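Local coordinates for period circadian protein homolog 2 (Mus musculus, PDB 3GDI) that serves in the mammalian circadian clock, where it probably regulates transcription, and carries tandem PAS domains of the kind through which PERIOD proteins pair, at residues I160-T168 against V180-L188; I252-I262 against H301-P309. One frame throughout, in Å; residues are numbered along the deposited sequence.

Interaction 1. Residues I160-T168 against V180-L188; sequences IPPEKRIFT and VDERAVPLL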
loop_
_atom_site.group_PDB
_atom_site.type_symbol
_atom_site.label_atom_id
_atom_site.label_comp_id
_atom_site.label_asym_id
_atom_site.label_seq_id
_atom_site.Cartn_x
_atom_site.Cartn_y
_atom_site.Cartn_z
ATOM N N ILE A 160 14.262 -9.276 23.361
ATOM C CA ILE A 160 14.094 -10.263 22.302
ATOM C C ILE A 160 15.433 -10.966 22.058
ATOM O O ILE A 160 16.450 -10.322 21.797
ATOM C CB ILE A 160 13.632 -9.593 20.976
ATOM C CG1 ILE A 160 12.292 -8.889 21.185
ATOM C CG2 ILE A 160 13.513 -10.633 19.869
ATOM C CD1 ILE A 160 11.713 -8.282 19.927
ATOM N N PRO A 161 15.452 -12.301 22.151
ATOM C CA PRO A 161 16.713 -13.015 21.922
ATOM C C PRO A 161 17.347 -12.591 20.586
ATOM O O PRO A 161 16.679 -12.552 19.555
ATOM C CB PRO A 161 16.280 -14.483 21.929
ATOM C CG PRO A 161 15.117 -14.480 22.868
ATOM C CD PRO A 161 14.358 -13.241 22.460
ATOM N N PRO A 162 18.647 -12.273 20.593
ATOM C CA PRO A 162 19.343 -11.853 19.374
ATOM C C PRO A 162 19.156 -12.752 18.148
ATOM O O PRO A 162 19.166 -12.267 17.018
ATOM C CB PRO A 162 20.800 -11.781 19.826
ATOM C CG PRO A 162 20.674 -11.336 21.246
ATOM C CD PRO A 162 19.557 -12.230 21.750
ATOM N N GLU A 163 18.988 -14.052 18.365
ATOM C CA GLU A 163 18.824 -14.986 17.253
ATOM C C GLU A 163 17.432 -14.886 16.646
ATOM O O GLU A 163 17.141 -15.519 15.629
ATOM C CB GLU A 163 19.060 -16.431 17.714
ATOM C CG GLU A 163 20.186 -16.600 18.714
ATOM C CD GLU A 163 19.810 -16.093 20.096
ATOM O OE1 GLU A 163 18.843 -16.629 20.678
ATOM O OE2 GLU A 163 20.477 -15.159 20.595
ATOM N N LYS A 164 16.572 -14.096 17.276
ATOM C CA LYS A 164 15.214 -13.939 16.790
ATOM C C LYS A 164 14.838 -12.491 16.498
ATOM O O LYS A 164 13.668 -12.175 16.324
ATOM C CB LYS A 164 14.239 -14.543 17.794
ATOM C CG LYS A 164 14.514 -16.015 18.095
ATOM C CD LYS A 164 13.400 -16.621 18.950
ATOM C CE LYS A 164 13.655 -18.088 19.270
ATOM N NZ LYS A 164 12.471 -18.713 19.939
ATOM N N ARG A 165 15.835 -11.613 16.450
ATOM C CA ARG A 165 15.598 -10.206 16.153
ATOM C C ARG A 165 15.643 -10.119 14.645
ATOM O O ARG A 165 16.584 -9.604 14.063
ATOM C CB ARG A 165 16.691 -9.339 16.788
ATOM C CG ARG A 165 16.943 -9.746 18.220
ATOM C CD ARG A 165 17.183 -8.594 19.155
ATOM N NE ARG A 165 18.521 -8.038 19.023
ATOM C CZ ARG A 165 19.164 -7.417 20.009
ATOM N NH1 ARG A 165 18.596 -7.280 21.202
ATOM N NH2 ARG A 165 20.372 -6.916 19.793
ATOM N N ILE A 166 14.602 -10.659 14.027
ATOM C CA ILE A 166 14.472 -10.716 12.583
ATOM C C ILE A 166 13.219 -10.016 12.085
ATOM O O ILE A 166 12.117 -10.249 12.580
ATOM C CB ILE A 166 14.404 -12.199 12.117
ATOM C CG1 ILE A 166 15.666 -12.932 12.568
ATOM C CG2 ILE A 166 14.216 -12.291 10.589
ATOM C CD1 ILE A 166 15.656 -14.406 12.228
ATOM N N PHE A 167 13.392 -9.151 11.101
ATOM C CA PHE A 167 12.251 -8.470 10.500
ATOM C C PHE A 167 12.495 -8.360 8.990
ATOM O O PHE A 167 13.633 -8.468 8.529
ATOM C CB PHE A 167 12.041 -7.084 11.119
ATOM C CG PHE A 167 13.088 -6.096 10.756
ATOM C CD1 PHE A 167 14.294 -6.064 11.440
ATOM C CD2 PHE A 167 12.862 -5.179 9.744
ATOM C CE1 PHE A 167 15.273 -5.121 11.125
ATOM C CE2 PHE A 167 13.824 -4.230 9.410
ATOM C CZ PHE A 167 15.037 -4.197 10.103
ATOM N N THR A 168 11.430 -8.171 8.220
ATOM C CA THR A 168 11.585 -8.054 6.777
ATOM C C THR A 168 11.036 -6.740 6.233
ATOM O O THR A 168 10.188 -6.103 6.844
ATOM C CB THR A 168 10.883 -9.201 6.028
ATOM O OG1 THR A 168 9.469 -8.985 6.055
ATOM C CG2 THR A 168 11.188 -10.543 6.688
ATOM N N VAL A 180 6.480 -3.255 5.749
ATOM C CA VAL A 180 7.445 -3.576 6.777
ATOM C C VAL A 180 6.664 -4.579 7.614
ATOM O O VAL A 180 5.494 -4.337 7.931
ATOM C CB VAL A 180 7.782 -2.354 7.632
ATOM C CG1 VAL A 180 8.891 -2.695 8.578
ATOM C CG2 VAL A 180 8.188 -1.189 6.743
ATOM N N ASP A 181 7.276 -5.705 7.965
ATOM C CA ASP A 181 6.530 -6.685 8.732
ATOM C C ASP A 181 6.469 -6.322 10.207
ATOM O O ASP A 181 7.297 -5.566 10.720
ATOM C CB ASP A 181 7.093 -8.092 8.506
ATOM C CG ASP A 181 8.274 -8.396 9.373
ATOM O OD1 ASP A 181 9.199 -7.569 9.419
ATOM O OD2 ASP A 181 8.281 -9.473 10.002
ATOM N N GLU A 182 5.461 -6.851 10.882
ATOM C CA GLU A 182 5.237 -6.550 12.287
ATOM C C GLU A 182 6.412 -6.701 13.233
ATOM O O GLU A 182 6.494 -5.979 14.224
ATOM C CB GLU A 182 4.066 -7.373 12.817
ATOM C CG GLU A 182 2.728 -6.989 12.215
ATOM C CD GLU A 182 1.547 -7.564 12.978
ATOM O OE1 GLU A 182 0.395 -7.338 12.543
ATOM O OE2 GLU A 182 1.768 -8.236 14.011
ATOM N N ARG A 183 7.316 -7.630 12.944
ATOM C CA ARG A 183 8.460 -7.852 13.816
ATOM C C ARG A 183 9.395 -6.656 13.817
ATOM O O ARG A 183 10.236 -6.513 14.707
ATOM C CB ARG A 183 9.221 -9.111 13.387
ATOM C CG ARG A 183 8.379 -10.383 13.408
ATOM C CD ARG A 183 9.168 -11.610 12.941
ATOM N NE ARG A 183 9.619 -11.500 11.555
ATOM C CZ ARG A 183 10.275 -12.454 10.898
ATOM N NH1 ARG A 183 10.561 -13.598 11.498
ATOM N NH2 ARG A 183 10.649 -12.265 9.639
ATOM N N ALA A 184 9.236 -5.791 12.823
ATOM C CA ALA A 184 10.077 -4.608 12.688
ATOM C C ALA A 184 9.741 -3.488 13.668
ATOM O O ALA A 184 10.637 -2.765 14.115
ATOM C CB ALA A 184 9.993 -4.074 11.258
ATOM N N VAL A 185 8.463 -3.329 14.003
ATOM C CA VAL A 185 8.081 -2.259 14.913
ATOM C C VAL A 185 8.905 -2.288 16.200
ATOM O O VAL A 185 9.502 -1.286 16.586
ATOM C CB VAL A 185 6.577 -2.309 15.250
ATOM C CG1 VAL A 185 6.238 -1.191 16.208
ATOM C CG2 VAL A 185 5.743 -2.164 13.977
ATOM N N PRO A 186 8.962 -3.442 16.877
ATOM C CA PRO A 186 9.743 -3.517 18.115
ATOM C C PRO A 186 11.256 -3.355 17.912
ATOM O O PRO A 186 11.978 -2.988 18.840
ATOM C CB PRO A 186 9.387 -4.903 18.666
ATOM C CG PRO A 186 8.020 -5.132 18.135
ATOM C CD PRO A 186 8.133 -4.647 16.716
ATOM N N LEU A 187 11.751 -3.627 16.712
ATOM C CA LEU A 187 13.191 -3.504 16.488
ATOM C C LEU A 187 13.617 -2.167 15.884
ATOM O O LEU A 187 14.804 -1.848 15.865
ATOM C CB LEU A 187 13.682 -4.655 15.600
ATOM C CG LEU A 187 13.546 -6.078 16.161
ATOM C CD1 LEU A 187 13.788 -7.085 15.064
ATOM C CD2 LEU A 187 14.524 -6.285 17.300
ATOM N N LEU A 188 12.656 -1.374 15.409
ATOM C CA LEU A 188 12.985 -0.092 14.792
ATOM C C LEU A 188 12.416 1.138 15.475
ATOM O O LEU A 188 13.019 2.202 15.432
ATOM C CB LEU A 188 12.542 -0.090 13.328
ATOM C CG LEU A 188 13.219 -1.100 12.407
ATOM C CD1 LEU A 188 12.713 -0.864 11.006
ATOM C CD2 LEU A 188 14.741 -0.958 12.467
#

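Interaction 2. Residues I252-I262 against H301-P309; sequences INPWSRKISFI and HRLLMQPVP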
loop_
_atom_site.group_PDB
_atom_site.type_symbol
_atom_site.label_atom_id
_atom_site.label_comp_id
_atom_site.label_asym_id
_atom_site.label_seq_id
_atom_site.Cartn_x
_atom_site.Cartn_y
_atom_site.Cartn_z
ATOM N N ILE A 252 10.011 -11.606 -9.204
ATOM C CA ILE A 252 10.053 -11.281 -10.632
ATOM C C ILE A 252 8.763 -11.612 -11.375
ATOM O O ILE A 252 8.301 -12.750 -11.371
ATOM C CB ILE A 252 11.236 -12.012 -11.337
ATOM C CG1 ILE A 252 12.551 -11.655 -10.649
ATOM C CG2 ILE A 252 11.343 -11.575 -12.798
ATOM C CD1 ILE A 252 13.729 -12.474 -11.149
ATOM N N ASN A 253 8.177 -10.606 -12.010
ATOM C CA ASN A 253 6.957 -10.817 -12.777
ATOM C C ASN A 253 7.294 -11.884 -13.829
ATOM O O ASN A 253 8.144 -11.660 -14.684
ATOM C CB ASN A 253 6.548 -9.510 -13.468
ATOM C CG ASN A 253 5.222 -9.618 -14.187
ATOM O OD1 ASN A 253 5.097 -10.313 -15.200
ATOM N ND2 ASN A 253 4.215 -8.938 -13.663
ATOM N N PRO A 254 6.641 -13.055 -13.773
ATOM C CA PRO A 254 6.929 -14.106 -14.757
ATOM C C PRO A 254 6.638 -13.755 -16.218
ATOM O O PRO A 254 7.339 -14.203 -17.122
ATOM C CB PRO A 254 6.087 -15.283 -14.268
ATOM C CG PRO A 254 4.943 -14.614 -13.554
ATOM C CD PRO A 254 5.643 -13.515 -12.795
ATOM N N TRP A 255 5.615 -12.942 -16.450
ATOM C CA TRP A 255 5.240 -12.572 -17.812
ATOM C C TRP A 255 6.100 -11.470 -18.431
ATOM O O TRP A 255 6.410 -11.520 -19.614
ATOM C CB TRP A 255 3.757 -12.193 -17.836
ATOM C CG TRP A 255 2.887 -13.308 -17.305
ATOM C CD1 TRP A 255 2.645 -14.506 -17.902
ATOM C CD2 TRP A 255 2.213 -13.352 -16.034
ATOM N NE1 TRP A 255 1.870 -15.300 -17.085
ATOM C CE2 TRP A 255 1.590 -14.615 -15.934
ATOM C CE3 TRP A 255 2.078 -12.444 -14.970
ATOM C CZ2 TRP A 255 0.843 -15.000 -14.815
ATOM C CZ3 TRP A 255 1.336 -12.827 -13.856
ATOM C CH2 TRP A 255 0.726 -14.097 -13.790
ATOM N N SER A 256 6.504 -10.482 -17.640
ATOM C CA SER A 256 7.320 -9.399 -18.170
ATOM C C SER A 256 8.792 -9.601 -17.871
ATOM O O SER A 256 9.647 -8.991 -18.505
ATOM C CB SER A 256 6.893 -8.061 -17.577
ATOM O OG SER A 256 7.172 -8.024 -16.186
ATOM N N ARG A 257 9.084 -10.439 -16.886
ATOM C CA ARG A 257 10.457 -10.699 -16.496
ATOM C C ARG A 257 11.077 -9.519 -15.746
ATOM O O ARG A 257 12.269 -9.519 -15.453
ATOM C CB ARG A 257 11.287 -11.046 -17.729
ATOM C CG ARG A 257 11.230 -12.521 -18.111
ATOM C CD ARG A 257 12.124 -13.330 -17.174
ATOM N NE ARG A 257 11.370 -14.076 -16.171
ATOM C CZ ARG A 257 11.876 -14.507 -15.021
ATOM N NH1 ARG A 257 13.142 -14.265 -14.702
ATOM N NH2 ARG A 257 11.110 -15.209 -14.195
ATOM N N LYS A 258 10.269 -8.512 -15.431
ATOM C CA LYS A 258 10.772 -7.361 -14.695
ATOM C C LYS A 258 10.513 -7.549 -13.211
ATOM O O LYS A 258 9.492 -8.122 -12.811
ATOM C CB LYS A 258 10.089 -6.074 -15.142
ATOM C CG LYS A 258 10.468 -5.596 -16.519
ATOM C CD LYS A 258 9.749 -4.292 -16.838
ATOM C CE LYS A 258 9.867 -3.954 -18.313
ATOM N NZ LYS A 258 11.286 -3.994 -18.774
ATOM N N ILE A 259 11.453 -7.070 -12.405
ATOM C CA ILE A 259 11.358 -7.150 -10.957
ATOM C C ILE A 259 10.211 -6.257 -10.488
ATOM O O ILE A 259 10.137 -5.092 -10.890
ATOM C CB ILE A 259 12.694 -6.685 -10.297
ATOM C CG1 ILE A 259 13.705 -7.832 -10.341
ATOM C CG2 ILE A 259 12.451 -6.175 -8.874
ATOM C CD1 ILE A 259 14.962 -7.600 -9.512
ATOM N N SER A 260 9.318 -6.813 -9.658
ATOM C CA SER A 260 8.177 -6.077 -9.110
ATOM C C SER A 260 8.429 -5.603 -7.669
ATOM O O SER A 260 7.951 -4.536 -7.277
ATOM C CB SER A 260 6.919 -6.938 -9.122
ATOM O OG SER A 260 6.573 -7.336 -10.430
ATOM N N PHE A 261 9.154 -6.402 -6.885
ATOM C CA PHE A 261 9.476 -6.056 -5.501
ATOM C C PHE A 261 10.870 -6.553 -5.123
ATOM O O PHE A 261 11.370 -7.512 -5.695
ATOM C CB PHE A 261 8.524 -6.720 -4.499
ATOM C CG PHE A 261 7.083 -6.422 -4.718
ATOM C CD1 PHE A 261 6.289 -7.291 -5.457
ATOM C CD2 PHE A 261 6.503 -5.291 -4.146
ATOM C CE1 PHE A 261 4.938 -7.046 -5.624
ATOM C CE2 PHE A 261 5.142 -5.029 -4.304
ATOM C CZ PHE A 261 4.355 -5.905 -5.044
ATOM N N ILE A 262 11.474 -5.907 -4.134
ATOM C CA ILE A 262 12.775 -6.313 -3.616
ATOM C C ILE A 262 12.437 -6.644 -2.173
ATOM O O ILE A 262 11.854 -5.805 -1.492
ATOM C CB ILE A 262 13.774 -5.151 -3.581
ATOM C CG1 ILE A 262 13.985 -4.577 -4.990
ATOM C CG2 ILE A 262 15.086 -5.631 -2.968
ATOM C CD1 ILE A 262 14.879 -5.432 -5.869
ATOM N N HIS A 301 16.476 2.652 -9.680
ATOM C CA HIS A 301 15.221 2.401 -10.377
ATOM C C HIS A 301 15.504 2.108 -11.849
ATOM O O HIS A 301 14.931 1.197 -12.432
ATOM C CB HIS A 301 14.305 3.617 -10.268
ATOM C CG HIS A 301 12.890 3.344 -10.670
ATOM N ND1 HIS A 301 11.931 4.333 -10.743
ATOM C CD2 HIS A 301 12.262 2.189 -10.992
ATOM C CE1 HIS A 301 10.774 3.798 -11.091
ATOM N NE2 HIS A 301 10.948 2.499 -11.249
ATOM N N ARG A 302 16.392 2.901 -12.444
ATOM C CA ARG A 302 16.770 2.720 -13.838
ATOM C C ARG A 302 17.243 1.283 -14.014
ATOM O O ARG A 302 16.811 0.578 -14.921
ATOM C CB ARG A 302 17.902 3.682 -14.215
ATOM C CG ARG A 302 18.311 3.601 -15.681
ATOM C CD ARG A 302 19.597 4.380 -15.988
ATOM N NE ARG A 302 19.882 4.378 -17.427
ATOM C CZ ARG A 302 20.993 4.851 -17.992
ATOM N NH1 ARG A 302 21.962 5.381 -17.250
ATOM N NH2 ARG A 302 21.134 4.797 -19.313
ATOM N N LEU A 303 18.128 0.853 -13.128
ATOM C CA LEU A 303 18.671 -0.500 -13.162
ATOM C C LEU A 303 17.581 -1.589 -13.124
ATOM O O LEU A 303 17.607 -2.533 -13.909
ATOM C CB LEU A 303 19.622 -0.692 -11.978
ATOM C CG LEU A 303 20.447 -1.975 -11.969
ATOM C CD1 LEU A 303 21.540 -1.846 -13.021
ATOM C CD2 LEU A 303 21.058 -2.216 -10.593
ATOM N N LEU A 304 16.627 -1.451 -12.208
ATOM C CA LEU A 304 15.556 -2.427 -12.056
ATOM C C LEU A 304 14.517 -2.433 -13.175
ATOM O O LEU A 304 13.570 -3.217 -13.141
ATOM C CB LEU A 304 14.832 -2.232 -10.717
ATOM C CG LEU A 304 15.449 -2.613 -9.362
ATOM C CD1 LEU A 304 16.452 -3.734 -9.506
ATOM C CD2 LEU A 304 16.098 -1.405 -8.765
ATOM N N MET A 305 14.675 -1.559 -14.159
ATOM C CA MET A 305 13.723 -1.519 -15.260
ATOM C C MET A 305 14.061 -2.579 -16.307
ATOM O O MET A 305 13.255 -2.874 -17.175
ATOM C CB MET A 305 13.726 -0.140 -15.918
ATOM C CG MET A 305 13.141 0.985 -15.075
ATOM S SD MET A 305 11.346 1.079 -15.202
ATOM C CE MET A 305 10.820 0.199 -13.665
ATOM N N GLN A 306 15.254 -3.156 -16.232
ATOM C CA GLN A 306 15.646 -4.166 -17.210
ATOM C C GLN A 306 15.097 -5.549 -16.914
ATOM O O GLN A 306 15.103 -6.003 -15.770
ATOM C CB GLN A 306 17.170 -4.257 -17.319
ATOM C CG GLN A 306 17.822 -2.975 -17.802
ATOM C CD GLN A 306 17.074 -2.347 -18.971
ATOM O OE1 GLN A 306 16.910 -2.969 -20.025
ATOM N NE2 GLN A 306 16.612 -1.110 -18.787
ATOM N N PRO A 307 14.594 -6.237 -17.953
ATOM C CA PRO A 307 14.043 -7.586 -17.792
ATOM C C PRO A 307 15.157 -8.501 -17.312
ATOM O O PRO A 307 16.293 -8.391 -17.766
ATOM C CB PRO A 307 13.580 -7.941 -19.202
ATOM C CG PRO A 307 13.197 -6.612 -19.765
ATOM C CD PRO A 307 14.336 -5.734 -19.315
ATOM N N VAL A 308 14.831 -9.387 -16.381
ATOM C CA VAL A 308 15.803 -10.324 -15.844
ATOM C C VAL A 308 15.685 -11.624 -16.624
ATOM O O VAL A 308 14.945 -12.523 -16.228
ATOM C CB VAL A 308 15.534 -10.620 -14.347
ATOM C CG1 VAL A 308 16.576 -11.600 -13.812
ATOM C CG2 VAL A 308 15.549 -9.329 -13.550
ATOM N N PRO A 309 16.409 -11.742 -17.751
ATOM C CA PRO A 309 16.326 -12.975 -18.533
ATOM C C PRO A 309 16.951 -14.143 -17.776
ATOM O O PRO A 309 17.931 -13.906 -17.026
ATOM C CB PRO A 309 17.101 -12.624 -19.799
ATOM C CG PRO A 309 18.176 -11.732 -19.272
ATOM C CD PRO A 309 17.410 -10.828 -18.329
ATOM O OXT PRO A 309 16.454 -15.275 -17.958
HETATM O O HOH W 1 10.681 -3.113 -12.541
#

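Interaction 1. Residues I160-T168 against V180-L188
Thr-168 and Asp-181 join the two backbones where strand 166-168 meets the turn that leads into helix 184-188, the short axes passing 8.2 Å apart at 112°. Asp-181 N gives its hydrogen to Thr-168 O over 3.1 Å, and the carboxylate answers: its OD1 takes Thr-168 N at 2.6 Å, met from well above the carboxylate plane. Asp-181 CG sits between its own backbone N and carbonyl carbon (chi1 83°), which brings OD1 to the N-H of Thr-168. The other oxygen, OD2, accepts from Arg-183 NE at 2.9 Å in a salt bridge, so both carboxylate oxygens are held. Ile-166 O lies 3.0 Å from the plane of the Arg-183 guanidinium, toward its rim, at an angle too poor for a hydrogen bond, and the group's in-plane edge meets the methyl CG2 of Thr-168. Farther in, the buried Phe-167 ring has Ala-184 CB 3.4 Å from its CD2, Leu-187 CD1 beside the ring's CD1 and both methyls of Leu-188 around CE2 and CZ. Leu-187 CD2 reaches Arg-165 CB at 3.8 Å, and Ile-160 CD1 closes the outer end loosely against Pro-186. The short helix thus packs on one face of the antiparallel PAS sheet (order 2-1-5-4-3): Phe-167 also meets the His-266 ring on strand 259-268 and Leu-244 on strand 241-252, while Leu-188 touches Ile-242.

Interaction 2. Residues I252-I262 against H301-P309
Val-308 and Arg-257 grip each other twice, the carboxy-terminal tail running past the turn between strands 241-252 and 259-268. Val-308 N gives an almost straight bond to Arg-257 O at 2.7 Å, and the arginine side chain, bent at chi2 and chi3, curls back so that NH1 reaches Val-308 O at 2.9 Å, in the guanidinium plane and nearly along the carbonyl axis. Ile-252 CG2 lies over the centre of the guanidinium, 3.6 Å above its plane. Were the Arg-257 side chain cut back to alanine, Val-308 O would probably lose its NH1 donor and Ile-252 CG2 the flat group it packs on, while the backbone bond to Val-308 N could remain. The packed part lies beneath. Val-308 spreads its two methyls, CG1 pointing opposite the backbone N (chi1 -180°): CG1 meets Ile-252 CD1 and CG2 meets Ile-259 CG1, each at 4.0 Å. Leu-304 CD1, farther along, approaches the CD1 atoms of Ile-259 and Ile-262. Arg-257 itself, with its positive phi of 73°, belongs to a beta hairpin turn in the PAS sheet, where Asn-253 OD1 accepts from Ser-256 N in an Asx motif and Ser-256 OG from Lys-258 N in an ST turn. Helix 209-221 adds Leu-220 beside Ile-259, Ile-219 beside Ile-262 and His-216 beside Leu-304. The outer side is looser and polar. Lys-258 stretches alongside Pro-307, and its NZ ends on Met-305 O at 2.8 Å. One water donates to both Ile-259 O and Leu-304 O, spanning strand and tail where their backbones do not meet directly. Met-305 turns its CB away from the hairpin, and its side chain packs on Glu-100 of the second subunit.

How the interactions relate
Interactions 1 and 2 lie at separate ends of the same antiparallel sheet, their centres 28 Å apart and their nearest atoms about 8 Å apart, without touching. They follow one another along the chain, 160-168 with 180-188 closing before 252-262 opens. The connection runs through neighbouring strands 166-171 and 259-268: the backbone of Phe-167 hydrogen-bonds to that of His-266, and Ile-262 does likewise with His-171. Interaction 1 meets no other protein chain of the assembly. Interaction 2, by contrast, borders the second subunit, where Phe-261 stacks on Phe-261 of the other copy and Trp-255 packs on Arg-265 of that chain, consistent with a PAS-mediated dimer.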